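Local coordinates for protein endo-alpha-mannosidase (Bacteroides thetaiotaomicron, PDB 4ACY) that hydrolyses internal alpha-mannosidic linkages as a family GH99 endo-alpha-mannosidase, an activity that belongs to N-glycan processing, at residues A[191-204]-A[236-249]. Numbering follows the deposited sequence.
Sequences FIYDSYLIKPAEWA and DIETACMDGFYTYF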
loop_
_atom_site.group_PDB
_atom_site.type_symbol
_atom_site.label_atom_id
_atom_site.label_comp_id
_atom_site.label_asym_id
_atom_site.label_seq_id
_atom_site.Cartn_x
_atom_site.Cartn_y
_atom_site.Cartn_z
ATOM N N PHE A 191 -8.248 -3.170 -2.594
ATOM C CA PHE A 191 -8.094 -2.885 -1.166
ATOM C C PHE A 191 -8.843 -1.602 -0.885
ATOM O O PHE A 191 -8.863 -0.688 -1.714
ATOM C CB PHE A 191 -6.622 -2.688 -0.783
ATOM C CG PHE A 191 -5.781 -3.934 -0.899
ATOM C CD1 PHE A 191 -5.670 -4.804 0.161
ATOM C CD2 PHE A 191 -5.093 -4.219 -2.082
ATOM C CE1 PHE A 191 -4.868 -5.969 0.079
ATOM C CE2 PHE A 191 -4.301 -5.369 -2.190
ATOM C CZ PHE A 191 -4.200 -6.258 -1.119
ATOM N N ILE A 192 -9.490 -1.539 0.273
ATOM C CA ILE A 192 -10.247 -0.349 0.632
ATOM C C ILE A 192 -9.751 0.168 1.980
ATOM O O ILE A 192 -10.052 -0.393 3.035
ATOM C CB ILE A 192 -11.773 -0.589 0.667
ATOM C CG1 ILE A 192 -12.278 -1.209 -0.643
ATOM C CG2 ILE A 192 -12.488 0.743 0.935
ATOM C CD1 ILE A 192 -13.770 -1.651 -0.590
ATOM N N TYR A 193 -8.971 1.240 1.927
ATOM C CA TYR A 193 -8.342 1.799 3.122
ATOM C C TYR A 193 -9.374 2.455 4.043
ATOM O O TYR A 193 -10.291 3.148 3.576
ATOM C CB TYR A 193 -7.231 2.770 2.709
ATOM C CG TYR A 193 -6.506 3.414 3.875
ATOM C CD1 TYR A 193 -5.368 2.828 4.425
ATOM C CD2 TYR A 193 -6.931 4.631 4.390
ATOM C CE1 TYR A 193 -4.682 3.443 5.507
ATOM C CE2 TYR A 193 -6.264 5.242 5.450
ATOM C CZ TYR A 193 -5.145 4.646 6.000
ATOM O OH TYR A 193 -4.479 5.265 7.059
ATOM N N ASP A 194 -9.238 2.196 5.348
ATOM C CA ASP A 194 -10.156 2.732 6.360
ATOM C C ASP A 194 -11.613 2.439 5.965
ATOM O O ASP A 194 -12.510 3.260 6.159
ATOM C CB ASP A 194 -9.932 4.250 6.562
ATOM C CG ASP A 194 -8.790 4.565 7.539
ATOM O OD1 ASP A 194 -8.107 3.631 8.009
ATOM O OD2 ASP A 194 -8.565 5.762 7.820
ATOM N N SER A 195 -11.854 1.256 5.406
ATOM C CA SER A 195 -13.208 0.927 4.963
ATOM C C SER A 195 -14.199 0.936 6.120
ATOM O O SER A 195 -15.395 1.172 5.916
ATOM C CB SER A 195 -13.239 -0.430 4.274
ATOM O OG SER A 195 -12.638 -1.417 5.077
ATOM N N TYR A 196 -13.695 0.665 7.318
ATOM C CA TYR A 196 -14.522 0.579 8.524
ATOM C C TYR A 196 -15.219 1.889 8.871
ATOM O O TYR A 196 -16.130 1.901 9.720
ATOM C CB TYR A 196 -13.693 0.100 9.716
ATOM C CG TYR A 196 -12.544 1.010 10.054
ATOM C CD1 TYR A 196 -12.738 2.151 10.829
ATOM C CD2 TYR A 196 -11.259 0.737 9.578
ATOM C CE1 TYR A 196 -11.689 2.994 11.132
ATOM C CE2 TYR A 196 -10.196 1.577 9.866
ATOM C CZ TYR A 196 -10.418 2.700 10.647
ATOM O OH TYR A 196 -9.376 3.536 10.955
ATOM N N LEU A 197 -14.809 2.979 8.218
ATOM C CA LEU A 197 -15.466 4.272 8.391
ATOM C C LEU A 197 -16.858 4.316 7.775
ATOM O O LEU A 197 -17.667 5.187 8.128
ATOM C CB LEU A 197 -14.615 5.405 7.813
ATOM C CG LEU A 197 -13.289 5.671 8.531
ATOM C CD1 LEU A 197 -12.572 6.820 7.838
ATOM C CD2 LEU A 197 -13.474 5.948 10.032
ATOM N N ILE A 198 -17.115 3.411 6.834
ATOM C CA ILE A 198 -18.435 3.209 6.251
ATOM C C ILE A 198 -19.008 1.950 6.909
ATOM O O ILE A 198 -18.340 0.923 7.005
ATOM C CB ILE A 198 -18.343 3.077 4.695
ATOM C CG1 ILE A 198 -17.964 4.438 4.068
ATOM C CG2 ILE A 198 -19.647 2.500 4.079
ATOM C CD1 ILE A 198 -17.652 4.397 2.598
ATOM N N LYS A 199 -20.245 2.046 7.393
ATOM C CA LYS A 199 -20.858 0.973 8.164
ATOM C C LYS A 199 -21.096 -0.303 7.345
ATOM O O LYS A 199 -21.416 -0.223 6.166
ATOM C CB LYS A 199 -22.187 1.480 8.743
ATOM C CG LYS A 199 -22.021 2.663 9.690
ATOM C CD LYS A 199 -21.654 2.195 11.097
ATOM C CE LYS A 199 -21.523 3.376 12.051
ATOM N NZ LYS A 199 -20.166 3.982 11.915
ATOM N N PRO A 200 -20.962 -1.482 7.976
ATOM C CA PRO A 200 -21.142 -2.739 7.226
ATOM C C PRO A 200 -22.468 -2.805 6.444
ATOM O O PRO A 200 -22.496 -3.280 5.301
ATOM C CB PRO A 200 -21.103 -3.806 8.321
ATOM C CG PRO A 200 -20.291 -3.179 9.426
ATOM C CD PRO A 200 -20.661 -1.728 9.400
ATOM N N ALA A 201 -23.551 -2.306 7.036
ATOM C CA ALA A 201 -24.854 -2.348 6.371
ATOM C C ALA A 201 -24.893 -1.507 5.097
ATOM O O ALA A 201 -25.611 -1.838 4.154
ATOM C CB ALA A 201 -25.971 -1.934 7.335
ATOM N N GLU A 202 -24.120 -0.418 5.072
ATOM C CA GLU A 202 -23.977 0.405 3.879
ATOM C C GLU A 202 -23.140 -0.299 2.806
ATOM O O GLU A 202 -23.506 -0.279 1.628
ATOM C CB GLU A 202 -23.389 1.779 4.218
ATOM C CG GLU A 202 -24.284 2.647 5.134
ATOM C CD GLU A 202 -25.733 2.664 4.696
ATOM O OE1 GLU A 202 -26.001 2.992 3.521
ATOM O OE2 GLU A 202 -26.610 2.346 5.531
ATOM N N TRP A 203 -22.040 -0.930 3.219
ATOM C CA TRP A 203 -21.223 -1.735 2.294
ATOM C C TRP A 203 -22.056 -2.861 1.666
ATOM O O TRP A 203 -21.888 -3.174 0.491
ATOM C CB TRP A 203 -20.014 -2.357 2.993
ATOM C CG TRP A 203 -18.880 -1.405 3.266
ATOM C CD1 TRP A 203 -18.316 -1.134 4.485
ATOM C CD2 TRP A 203 -18.154 -0.627 2.306
ATOM N NE1 TRP A 203 -17.282 -0.227 4.344
ATOM C CE2 TRP A 203 -17.164 0.101 3.018
ATOM C CE3 TRP A 203 -18.237 -0.466 0.911
ATOM C CZ2 TRP A 203 -16.275 0.963 2.381
ATOM C CZ3 TRP A 203 -17.348 0.399 0.282
ATOM C CH2 TRP A 203 -16.390 1.115 1.024
ATOM N N ALA A 204 -22.941 -3.463 2.460
ATOM C CA ALA A 204 -23.762 -4.592 1.998
ATOM C C ALA A 204 -24.626 -4.235 0.788
ATOM O O ALA A 204 -24.901 -5.091 -0.056
ATOM C CB ALA A 204 -24.609 -5.148 3.139
ATOM N N ASP A 236 -17.499 -7.913 11.008
ATOM C CA ASP A 236 -17.943 -6.789 10.183
ATOM C C ASP A 236 -17.586 -7.019 8.719
ATOM O O ASP A 236 -18.279 -6.533 7.841
ATOM C CB ASP A 236 -17.350 -5.452 10.646
ATOM C CG ASP A 236 -17.848 -5.025 12.016
ATOM O OD1 ASP A 236 -18.861 -5.569 12.492
ATOM O OD2 ASP A 236 -17.204 -4.140 12.623
ATOM N N ILE A 237 -16.488 -7.733 8.470
ATOM C CA ILE A 237 -16.108 -8.097 7.096
ATOM C C ILE A 237 -17.221 -8.935 6.464
ATOM O O ILE A 237 -17.594 -8.721 5.312
ATOM C CB ILE A 237 -14.741 -8.849 7.031
ATOM C CG1 ILE A 237 -13.590 -7.964 7.551
ATOM C CG2 ILE A 237 -14.474 -9.387 5.610
ATOM C CD1 ILE A 237 -13.419 -6.611 6.820
ATOM N N GLU A 238 -17.765 -9.863 7.248
ATOM C CA GLU A 238 -18.809 -10.761 6.778
ATOM C C GLU A 238 -20.135 -10.011 6.570
ATOM O O GLU A 238 -20.805 -10.186 5.550
ATOM C CB GLU A 238 -18.950 -11.947 7.750
ATOM C CG GLU A 238 -20.081 -12.897 7.408
ATOM C CD GLU A 238 -19.797 -14.348 7.764
ATOM O OE1 GLU A 238 -19.062 -14.628 8.741
ATOM O OE2 GLU A 238 -20.328 -15.220 7.046
ATOM N N THR A 239 -20.500 -9.163 7.526
ATOM C CA THR A 239 -21.710 -8.353 7.419
ATOM C C THR A 239 -21.647 -7.393 6.232
ATOM O O THR A 239 -22.655 -7.136 5.567
ATOM C CB THR A 239 -21.958 -7.566 8.718
ATOM O OG1 THR A 239 -22.000 -8.491 9.809
ATOM C CG2 THR A 239 -23.269 -6.787 8.642
ATOM N N ALA A 240 -20.450 -6.867 5.975
ATOM C CA ALA A 240 -20.238 -5.968 4.848
ATOM C C ALA A 240 -20.237 -6.716 3.512
ATOM O O ALA A 240 -20.267 -6.087 2.453
ATOM C CB ALA A 240 -18.919 -5.210 5.026
ATOM N N CYS A 241 -20.184 -8.046 3.572
ATOM C CA CYS A 241 -20.131 -8.914 2.385
ATOM C C CYS A 241 -18.857 -8.719 1.562
ATOM O O CYS A 241 -18.838 -8.949 0.350
ATOM C CB CYS A 241 -21.381 -8.752 1.507
ATOM S SG CYS A 241 -22.874 -9.323 2.358
HETATM N N MSE A 242 -17.787 -8.306 2.234
HETATM C CA MSE A 242 -16.491 -8.225 1.587
HETATM C C MSE A 242 -15.895 -9.603 1.426
HETATM O O MSE A 242 -16.284 -10.548 2.114
HETATM C CB MSE A 242 -15.558 -7.344 2.399
HETATM C CG MSE A 242 -16.109 -5.994 2.535
HETATM SE SE MSE A 242 -15.152 -5.018 3.894
HETATM C CE MSE A 242 -14.936 -3.591 2.673
ATOM N N ASP A 243 -14.922 -9.708 0.529
ATOM C CA ASP A 243 -14.285 -10.984 0.228
ATOM C C ASP A 243 -13.104 -11.299 1.116
ATOM O O ASP A 243 -12.631 -12.441 1.153
ATOM C CB ASP A 243 -13.858 -10.985 -1.234
ATOM C CG ASP A 243 -15.024 -10.754 -2.141
ATOM O OD1 ASP A 243 -15.750 -11.738 -2.414
ATOM O OD2 ASP A 243 -15.253 -9.596 -2.543
ATOM N N GLY A 244 -12.614 -10.284 1.817
ATOM C CA GLY A 244 -11.482 -10.492 2.687
ATOM C C GLY A 244 -11.074 -9.245 3.434
ATOM O O GLY A 244 -11.794 -8.240 3.443
ATOM N N PHE A 245 -9.904 -9.330 4.054
ATOM C CA PHE A 245 -9.421 -8.237 4.910
ATOM C C PHE A 245 -7.908 -8.121 4.912
ATOM O O PHE A 245 -7.199 -9.113 4.746
ATOM C CB PHE A 245 -9.932 -8.400 6.355
ATOM C CG PHE A 245 -9.624 -9.728 6.971
ATOM C CD1 PHE A 245 -10.454 -10.825 6.737
ATOM C CD2 PHE A 245 -8.531 -9.885 7.827
ATOM C CE1 PHE A 245 -10.173 -12.074 7.324
ATOM C CE2 PHE A 245 -8.254 -11.124 8.423
ATOM C CZ PHE A 245 -9.079 -12.215 8.169
ATOM N N TYR A 246 -7.420 -6.894 5.109
ATOM C CA TYR A 246 -5.980 -6.636 5.217
ATOM C C TYR A 246 -5.720 -5.727 6.392
ATOM O O TYR A 246 -6.673 -5.197 6.984
ATOM C CB TYR A 246 -5.393 -6.050 3.915
ATOM C CG TYR A 246 -5.700 -4.588 3.609
ATOM C CD1 TYR A 246 -7.020 -4.123 3.481
ATOM C CD2 TYR A 246 -4.658 -3.675 3.399
ATOM C CE1 TYR A 246 -7.287 -2.765 3.182
ATOM C CE2 TYR A 246 -4.905 -2.333 3.069
ATOM C CZ TYR A 246 -6.227 -1.879 2.977
ATOM O OH TYR A 246 -6.509 -0.568 2.655
ATOM N N THR A 247 -4.448 -5.558 6.733
ATOM C CA THR A 247 -4.083 -4.934 8.013
ATOM C C THR A 247 -3.389 -3.589 7.860
ATOM O O THR A 247 -3.406 -2.766 8.788
ATOM C CB THR A 247 -3.229 -5.867 8.879
ATOM O OG1 THR A 247 -1.994 -6.153 8.217
ATOM C CG2 THR A 247 -3.982 -7.173 9.146
ATOM N N TYR A 248 -2.781 -3.397 6.687
ATOM C CA TYR A 248 -2.058 -2.190 6.284
ATOM C C TYR A 248 -0.844 -1.759 7.127
ATOM O O TYR A 248 0.283 -1.738 6.632
ATOM C CB TYR A 248 -2.964 -0.971 5.985
ATOM C CG TYR A 248 -2.111 0.094 5.365
ATOM C CD1 TYR A 248 -1.691 -0.028 4.042
ATOM C CD2 TYR A 248 -1.606 1.155 6.133
ATOM C CE1 TYR A 248 -0.824 0.903 3.470
ATOM C CE2 TYR A 248 -0.725 2.105 5.562
ATOM C CZ TYR A 248 -0.351 1.965 4.233
ATOM O OH TYR A 248 0.501 2.885 3.641
ATOM N N PHE A 249 -1.090 -1.366 8.377
ATOM C CA PHE A 249 -0.082 -0.627 9.148
ATOM C C PHE A 249 1.217 -1.399 9.334
ATOM O O PHE A 249 1.201 -2.534 9.773
ATOM C CB PHE A 249 -0.676 -0.179 10.483
ATOM C CG PHE A 249 -1.907 0.641 10.308
ATOM C CD1 PHE A 249 -1.811 1.944 9.808
ATOM C CD2 PHE A 249 -3.162 0.104 10.575
ATOM C CE1 PHE A 249 -2.954 2.718 9.593
ATOM C CE2 PHE A 249 -4.318 0.868 10.369
ATOM C CZ PHE A 249 -4.213 2.176 9.880
#
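Phe191 sets the edge of its ring on the face of Tyr246, the planes inclined at 64° and CD1 3.5 Å from Tyr246 CG, a T-shaped pair. Phe191 CB adds a CH-pi contact, 4.2 Å from that ring's centroid. Chi1 of 75° takes the Tyr246 ring between backbone N and carbonyl carbon and brings its face to Phe191; its OH ends against the Tyr193 backbone, 3.0 Å from CA, hydrogen-bonded to His152. A leucine in place of Tyr246 would probably leave His152 without this partner and the Phe191 edge without an aromatic face. Tyr193 repeats the T-shape at 90°, its CE1 edge 3.9 Å from CD2 of the Tyr248 ring. These aromatics sit at and beyond the ends of strands 189-192 and 244-246, the fourth and sixth of the eight-stranded TIM barrel, which meet across strand 223-227 mainly through the Phe191 and Tyr246 side chains. The bent last torsion of selenomethionine Met242 brings CE over one face of Trp203, 4.3 Å from the five-membered-ring centroid, with Ile198 CG2 opposite. Trp203 NE1 donates in its ring plane to Ser195 O at 2.8 Å, which, with both covered faces, helps fix the indole's rotation. Ala240 CB reaches Trp203 CB at 3.7 Å, one residue before Cys241, whose positive phi marks the Schellman motif, while Pro200 CB packs against Thr239 CG2 at 3.7 Å, joining helices 200-207 and 235-239.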